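Local coordinates for Alpha/beta hydrolase fold protein (Nakamurella multipartita, PDB 4Y7D) that probably acts as a hydrolase of the alpha/beta hydrolase fold, with its natural substrate not established, at residues G23-V28 / A86-A91; L279-H284 / G288-R293. All coordinates share one frame; numbering follows the deposited sequence. Where two conformers were deposited one is given.

Interaction 1: residues G23-V28 / A86-A91; sequences GEVDCV and AELYAA
The carbonyl O of G23 is approached by two groups. It takes a hydrogen bond from the hydroxyl of T20, and the methyl CD1 of L88 lies 3.9 Å from this G23 O. The contact belongs to the alpha/beta hydrolase fold. It sits where the antiparallel hairpin of strands 16-20 and 23-31, at one edge of the sheet, meets helix 82-95. Strand 23-31 supplies G23 and V25; the helix supplies L88.

The L88 side chain carries the helix half. Its CG is anti to the backbone N (chi1 -177°), which extends the branched end out from the helix to the strand. Both methyls reach the strand. CD1 lies against the G23 carbonyl O and also comes near V25, with L88 CD1 4.2 Å from V25 CB. CD2 of L88 meets V25 more fully. V25 turns its CB toward the helix, and this V25 CB is 4.0 Å from L88 CD2. The other V25 branch, CG1, is farther from L88. V25 and L88 cross at a slant and meet methyl to methyl. With L88 also against the G23 carbonyl, the whole contact is van der Waals packing.

G23 has a positive phi of 124°, a backbone shape that suits glycine. The backbone of V25 pairs with V18 in the hairpin. T20 also touches the side chains of L88 and A91, so strand 16-20 shares this side of the helix, while Y89 packs on L37 and V39 of strand 35-39.

The last detail is the methyl pair itself: CG2 of V25, held anti to its own backbone N, reaches CD2 of L88 at 3.9 Å.

Interaction 2: residues L279-H284 / G288-R293; sequences LAFWVH and GPVRRR
R291 reaches back from helix 288-299 to the short helix 280-283 and donates from NH2 to the carbonyl O of F281. The NH2 to O distance is 2.9 Å and the N-H...O angle is 156°. The F281 oxygen lies at the edge of the guanidinium, almost in its plane, while NH2 is tilted off the carbonyl plane. NH2 also bonds to S287 OG, just before the helix. In this conformer, one of two deposited for R291, F281 O and S287 OG together hold NH2. W282 O is near too, but its angle is too poor for a bond.

The tight part lies on the F281 ring. CG of R291 sits over one face as a CH-pi contact, 3.8 Å from the ring centroid. A bend at chi3 (-50°) then turns the guanidinium from the ring toward the carbonyl. V290 comes in at the ring edge, with its CG1 3.9 Å from F281 CE1. W282 joins more lightly through CD1, 4.1 Å from R291 CD. Its indole is nearly parallel to the guanidinium, but CD approaches the ring obliquely.

The other side is loose. P289 and R292 are exposed and take no part, and R291 itself is partly exposed.

The inner side is closed by the sheet: this is the C-terminal helix of the alpha/beta hydrolase fold. V290 rests on V245, V271 and L273. F281 meets F55 edge-to-face, and W282 stacks on F202 of helix 197-209. The contact packs the last helix, 288-299, against the short helix 280-283, beside strands 242-247 and 269-273 at that edge of the sheet.

From the N terminus, the chain first forms the hairpin 16-20/23-31. Interaction 1 then closes a long loop of 57 residues, which holds strands 35-39 and 62-66 and helix 46-58. Interaction 2 comes much later and closes a very short one, with three residues between its segments. The two are in series; they neither nest nor cross. The centres of interactions 1 and 2 are about 27 Å apart, on opposite sides of the chain's centre. Interaction 1 ties helix 82-95 to the sheet edge formed by strands 16-20 and 23-31; interaction 2 lies toward the opposite edge, strand 269-273. Helix 46-58, inside the first loop, reaches interaction 2 through M52 and F55.

Interaction 1: residues G23-V28 / A86-A91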
loop_
_atom_site.group_PDB
_atom_site.type_symbol
_atom_site.label_atom_id
_atom_site.label_comp_id
_atom_site.label_asym_id
_atom_site.label_seq_id
_atom_site.Cartn_x
_atom_site.Cartn_y
_atom_site.Cartn_z
ATOM N N GLY A 23 -21.106 -5.043 4.314
ATOM C CA GLY A 23 -21.413 -3.815 3.565
ATOM C C GLY A 23 -20.834 -3.845 2.167
ATOM O O GLY A 23 -20.141 -4.782 1.774
ATOM N N GLU A 24 -21.081 -2.778 1.423
ATOM C CA GLU A 24 -20.557 -2.673 0.080
ATOM C C GLU A 24 -19.072 -2.323 0.089
ATOM O O GLU A 24 -18.607 -1.576 0.947
ATOM C CB GLU A 24 -21.374 -1.649 -0.723
ATOM C CG GLU A 24 -22.752 -2.196 -1.099
ATOM C CD GLU A 24 -23.684 -1.187 -1.749
ATOM O OE1 GLU A 24 -23.246 -0.070 -2.108
ATOM O OE2 GLU A 24 -24.882 -1.521 -1.903
ATOM N N VAL A 25 -18.336 -2.895 -0.854
ATOM C CA VAL A 25 -16.915 -2.550 -1.033
ATOM C C VAL A 25 -16.627 -2.506 -2.508
ATOM O O VAL A 25 -17.048 -3.415 -3.265
ATOM C CB VAL A 25 -15.922 -3.494 -0.261
ATOM C CG1 VAL A 25 -15.963 -4.917 -0.799
ATOM C CG2 VAL A 25 -14.485 -2.998 -0.305
ATOM N N ASP A 26 -15.937 -1.451 -2.963
ATOM C CA ASP A 26 -15.552 -1.379 -4.355
ATOM C C ASP A 26 -14.199 -2.025 -4.567
ATOM O O ASP A 26 -13.278 -1.921 -3.719
ATOM C CB ASP A 26 -15.526 0.083 -4.826
ATOM C CG ASP A 26 -16.893 0.632 -5.122
ATOM O OD1 ASP A 26 -17.951 -0.028 -4.873
ATOM O OD2 ASP A 26 -16.920 1.762 -5.663
ATOM N N CYS A 27 -14.032 -2.610 -5.738
ATOM C CA CYS A 27 -12.757 -3.196 -6.085
ATOM C C CYS A 27 -12.569 -3.273 -7.583
ATOM O O CYS A 27 -13.509 -3.097 -8.344
ATOM C CB CYS A 27 -12.564 -4.550 -5.401
ATOM S SG CYS A 27 -13.703 -5.783 -5.947
ATOM N N VAL A 28 -11.336 -3.543 -8.016
ATOM C CA VAL A 28 -11.031 -3.832 -9.389
ATOM C C VAL A 28 -10.412 -5.206 -9.367
ATOM O O VAL A 28 -9.517 -5.490 -8.574
ATOM C CB VAL A 28 -10.065 -2.791 -10.003
ATOM C CG1 VAL A 28 -9.725 -3.107 -11.443
ATOM C CG2 VAL A 28 -10.652 -1.389 -9.896
ATOM N N ALA A 86 -10.445 -5.578 8.163
ATOM C CA ALA A 86 -10.117 -7.004 8.003
ATOM C C ALA A 86 -11.400 -7.854 7.848
ATOM O O ALA A 86 -11.465 -8.762 6.984
ATOM C CB ALA A 86 -9.332 -7.498 9.174
ATOM N N GLU A 87 -12.399 -7.578 8.679
ATOM C CA GLU A 87 -13.677 -8.287 8.618
ATOM C C GLU A 87 -14.333 -8.091 7.275
ATOM O O GLU A 87 -14.893 -9.045 6.704
ATOM C CB GLU A 87 -14.621 -7.877 9.740
ATOM C CG GLU A 87 -15.699 -8.912 10.030
ATOM C CD GLU A 87 -15.140 -10.250 10.548
ATOM O OE1 GLU A 87 -14.124 -10.272 11.261
ATOM O OE2 GLU A 87 -15.773 -11.289 10.283
ATOM N N LEU A 88 -14.208 -6.900 6.714
ATOM C CA LEU A 88 -14.733 -6.615 5.386
ATOM C C LEU A 88 -14.015 -7.391 4.332
ATOM O O LEU A 88 -14.646 -7.924 3.447
ATOM C CB LEU A 88 -14.614 -5.111 5.069
ATOM C CG LEU A 88 -15.171 -4.603 3.746
ATOM C CD1 LEU A 88 -16.659 -4.820 3.614
ATOM C CD2 LEU A 88 -14.855 -3.131 3.543
ATOM N N TYR A 89 -12.693 -7.503 4.434
ATOM C CA TYR A 89 -11.948 -8.252 3.432
ATOM C C TYR A 89 -12.351 -9.728 3.434
ATOM O O TYR A 89 -12.487 -10.380 2.380
ATOM C CB TYR A 89 -10.404 -8.196 3.663
ATOM C CG TYR A 89 -9.817 -6.796 3.773
ATOM C CD1 TYR A 89 -10.431 -5.710 3.127
ATOM C CD2 TYR A 89 -8.648 -6.581 4.489
ATOM C CE1 TYR A 89 -9.893 -4.432 3.215
ATOM C CE2 TYR A 89 -8.122 -5.293 4.618
ATOM C CZ TYR A 89 -8.743 -4.247 3.983
ATOM O OH TYR A 89 -8.279 -2.979 4.123
ATOM N N ALA A 90 -12.531 -10.284 4.614
ATOM C CA ALA A 90 -12.955 -11.718 4.715
ATOM C C ALA A 90 -14.356 -11.855 4.148
ATOM O O ALA A 90 -14.661 -12.847 3.476
ATOM C CB ALA A 90 -12.912 -12.185 6.179
ATOM N N ALA A 91 -15.208 -10.873 4.416
ATOM C CA ALA A 91 -16.558 -10.879 3.839
ATOM C C ALA A 91 -16.547 -10.698 2.311
ATOM O O ALA A 91 -17.367 -11.282 1.593
ATOM C CB ALA A 91 -17.419 -9.820 4.517
#

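Interaction 2: residues L279-H284 / G288-R293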
loop_
_atom_site.group_PDB
_atom_site.type_symbol
_atom_site.label_atom_id
_atom_site.label_comp_id
_atom_site.label_asym_id
_atom_site.label_seq_id
_atom_site.Cartn_x
_atom_site.Cartn_y
_atom_site.Cartn_z
ATOM N N LEU A 279 8.975 4.238 -1.567
ATOM C CA LEU A 279 8.584 3.569 -2.814
ATOM C C LEU A 279 9.586 2.486 -3.240
ATOM O O LEU A 279 9.452 1.885 -4.318
ATOM C CB LEU A 279 8.495 4.590 -3.971
ATOM C CG LEU A 279 7.258 5.508 -3.987
ATOM C CD1 LEU A 279 7.215 6.483 -2.853
ATOM C CD2 LEU A 279 7.186 6.257 -5.320
ATOM N N ALA A 280 10.579 2.217 -2.414
ATOM C CA ALA A 280 11.660 1.293 -2.800
ATOM C C ALA A 280 11.278 -0.051 -3.433
ATOM O O ALA A 280 11.942 -0.506 -4.355
ATOM C CB ALA A 280 12.559 1.046 -1.596
ATOM N N PHE A 281 10.249 -0.705 -2.927
ATOM C CA PHE A 281 9.900 -2.057 -3.398
ATOM C C PHE A 281 9.588 -2.006 -4.912
ATOM O O PHE A 281 9.778 -3.000 -5.578
ATOM C CB PHE A 281 8.721 -2.572 -2.575
ATOM C CG PHE A 281 8.160 -3.901 -2.995
ATOM C CD1 PHE A 281 8.838 -5.070 -2.788
ATOM C CD2 PHE A 281 6.882 -3.984 -3.560
ATOM C CE1 PHE A 281 8.258 -6.282 -3.098
ATOM C CE2 PHE A 281 6.328 -5.208 -3.919
ATOM C CZ PHE A 281 7.014 -6.354 -3.668
ATOM N N TRP A 282 9.108 -0.860 -5.414
ATOM C CA TRP A 282 8.839 -0.673 -6.818
ATOM C C TRP A 282 9.897 0.078 -7.587
ATOM O O TRP A 282 10.044 -0.179 -8.791
ATOM C CB TRP A 282 7.481 0.003 -7.065
ATOM C CG TRP A 282 6.313 -0.861 -6.620
ATOM C CD1 TRP A 282 5.603 -1.770 -7.385
ATOM C CD2 TRP A 282 5.725 -0.902 -5.313
ATOM N NE1 TRP A 282 4.610 -2.345 -6.641
ATOM C CE2 TRP A 282 4.653 -1.836 -5.366
ATOM C CE3 TRP A 282 5.975 -0.222 -4.109
ATOM C CZ2 TRP A 282 3.899 -2.148 -4.267
ATOM C CZ3 TRP A 282 5.196 -0.524 -3.007
ATOM C CH2 TRP A 282 4.156 -1.478 -3.105
ATOM N N VAL A 283 10.609 0.992 -6.957
ATOM C CA VAL A 283 11.509 1.871 -7.707
ATOM C C VAL A 283 13.009 1.775 -7.380
ATOM O O VAL A 283 13.822 2.390 -8.066
ATOM C CB VAL A 283 11.047 3.352 -7.651
ATOM C CG1 VAL A 283 9.575 3.447 -8.051
ATOM C CG2 VAL A 283 11.350 4.002 -6.300
ATOM N N HIS A 284 13.388 1.006 -6.362
ATOM C CA HIS A 284 14.811 0.919 -5.955
ATOM C C HIS A 284 15.539 0.100 -7.013
ATOM O O HIS A 284 14.951 -0.839 -7.585
ATOM C CB HIS A 284 14.893 0.292 -4.570
ATOM C CG HIS A 284 16.267 0.223 -3.994
ATOM N ND1 HIS A 284 17.184 -0.727 -4.387
ATOM C CD2 HIS A 284 16.903 0.989 -3.076
ATOM C CE1 HIS A 284 18.321 -0.551 -3.744
ATOM N NE2 HIS A 284 18.173 0.479 -2.938
ATOM N N GLY A 288 13.977 -5.483 -8.181
ATOM C CA GLY A 288 13.417 -6.495 -9.082
ATOM C C GLY A 288 13.387 -7.879 -8.463
ATOM O O GLY A 288 12.338 -8.508 -8.444
ATOM N N PRO A 289 14.494 -8.314 -7.855
ATOM C CA PRO A 289 14.492 -9.617 -7.195
ATOM C C PRO A 289 13.542 -9.744 -6.036
ATOM O O PRO A 289 13.052 -10.835 -5.762
ATOM C CB PRO A 289 15.917 -9.747 -6.692
ATOM C CG PRO A 289 16.711 -8.972 -7.705
ATOM C CD PRO A 289 15.844 -7.763 -7.949
ATOM N N VAL A 290 13.277 -8.632 -5.352
ATOM C CA VAL A 290 12.357 -8.619 -4.223
ATOM C C VAL A 290 10.912 -8.772 -4.713
ATOM O O VAL A 290 10.118 -9.512 -4.087
ATOM C CB VAL A 290 12.526 -7.352 -3.369
ATOM C CG1 VAL A 290 11.790 -7.505 -2.064
ATOM C CG2 VAL A 290 14.005 -7.101 -3.039
ATOM N N ARG A 291 10.540 -8.058 -5.793
ATOM C CA ARG A 291 9.221 -8.257 -6.392
ATOM C C ARG A 291 9.034 -9.709 -6.911
ATOM O O ARG A 291 7.965 -10.329 -6.713
ATOM C CB ARG A 291 9.000 -7.218 -7.498
ATOM C CG ARG A 291 8.675 -5.823 -6.943
ATOM C CD ARG A 291 8.145 -4.908 -8.014
ATOM N NE ARG A 291 9.002 -4.915 -9.196
ATOM C CZ ARG A 291 10.142 -4.250 -9.323
ATOM N NH1 ARG A 291 10.851 -4.352 -10.448
ATOM N NH2 ARG A 291 10.591 -3.487 -8.336
ATOM N N ARG A 292 10.051 -10.254 -7.544
ATOM C CA ARG A 292 9.995 -11.661 -8.008
ATOM C C ARG A 292 9.765 -12.604 -6.829
ATOM O O ARG A 292 8.919 -13.478 -6.888
ATOM C CB ARG A 292 11.245 -12.077 -8.802
ATOM C CG ARG A 292 11.262 -11.552 -10.228
ATOM C CD ARG A 292 12.353 -12.203 -11.099
ATOM N NE ARG A 292 13.710 -11.660 -10.824
ATOM C CZ ARG A 292 14.138 -10.438 -11.179
ATOM N NH1 ARG A 292 13.349 -9.590 -11.844
ATOM N NH2 ARG A 292 15.364 -10.050 -10.858
ATOM N N ARG A 293 10.490 -12.389 -5.743
ATOM C CA ARG A 293 10.336 -13.198 -4.524
ATOM C C ARG A 293 8.936 -13.041 -3.928
ATOM O O ARG A 293 8.330 -14.016 -3.491
ATOM C CB ARG A 293 11.472 -12.894 -3.492
ATOM C CG ARG A 293 11.272 -13.433 -2.090
ATOM C CD ARG A 293 11.209 -14.944 -2.050
ATOM N NE ARG A 293 10.990 -15.501 -0.704
ATOM C CZ ARG A 293 10.522 -16.730 -0.457
ATOM N NH1 ARG A 293 10.212 -17.560 -1.448
ATOM N NH2 ARG A 293 10.374 -17.139 0.793
#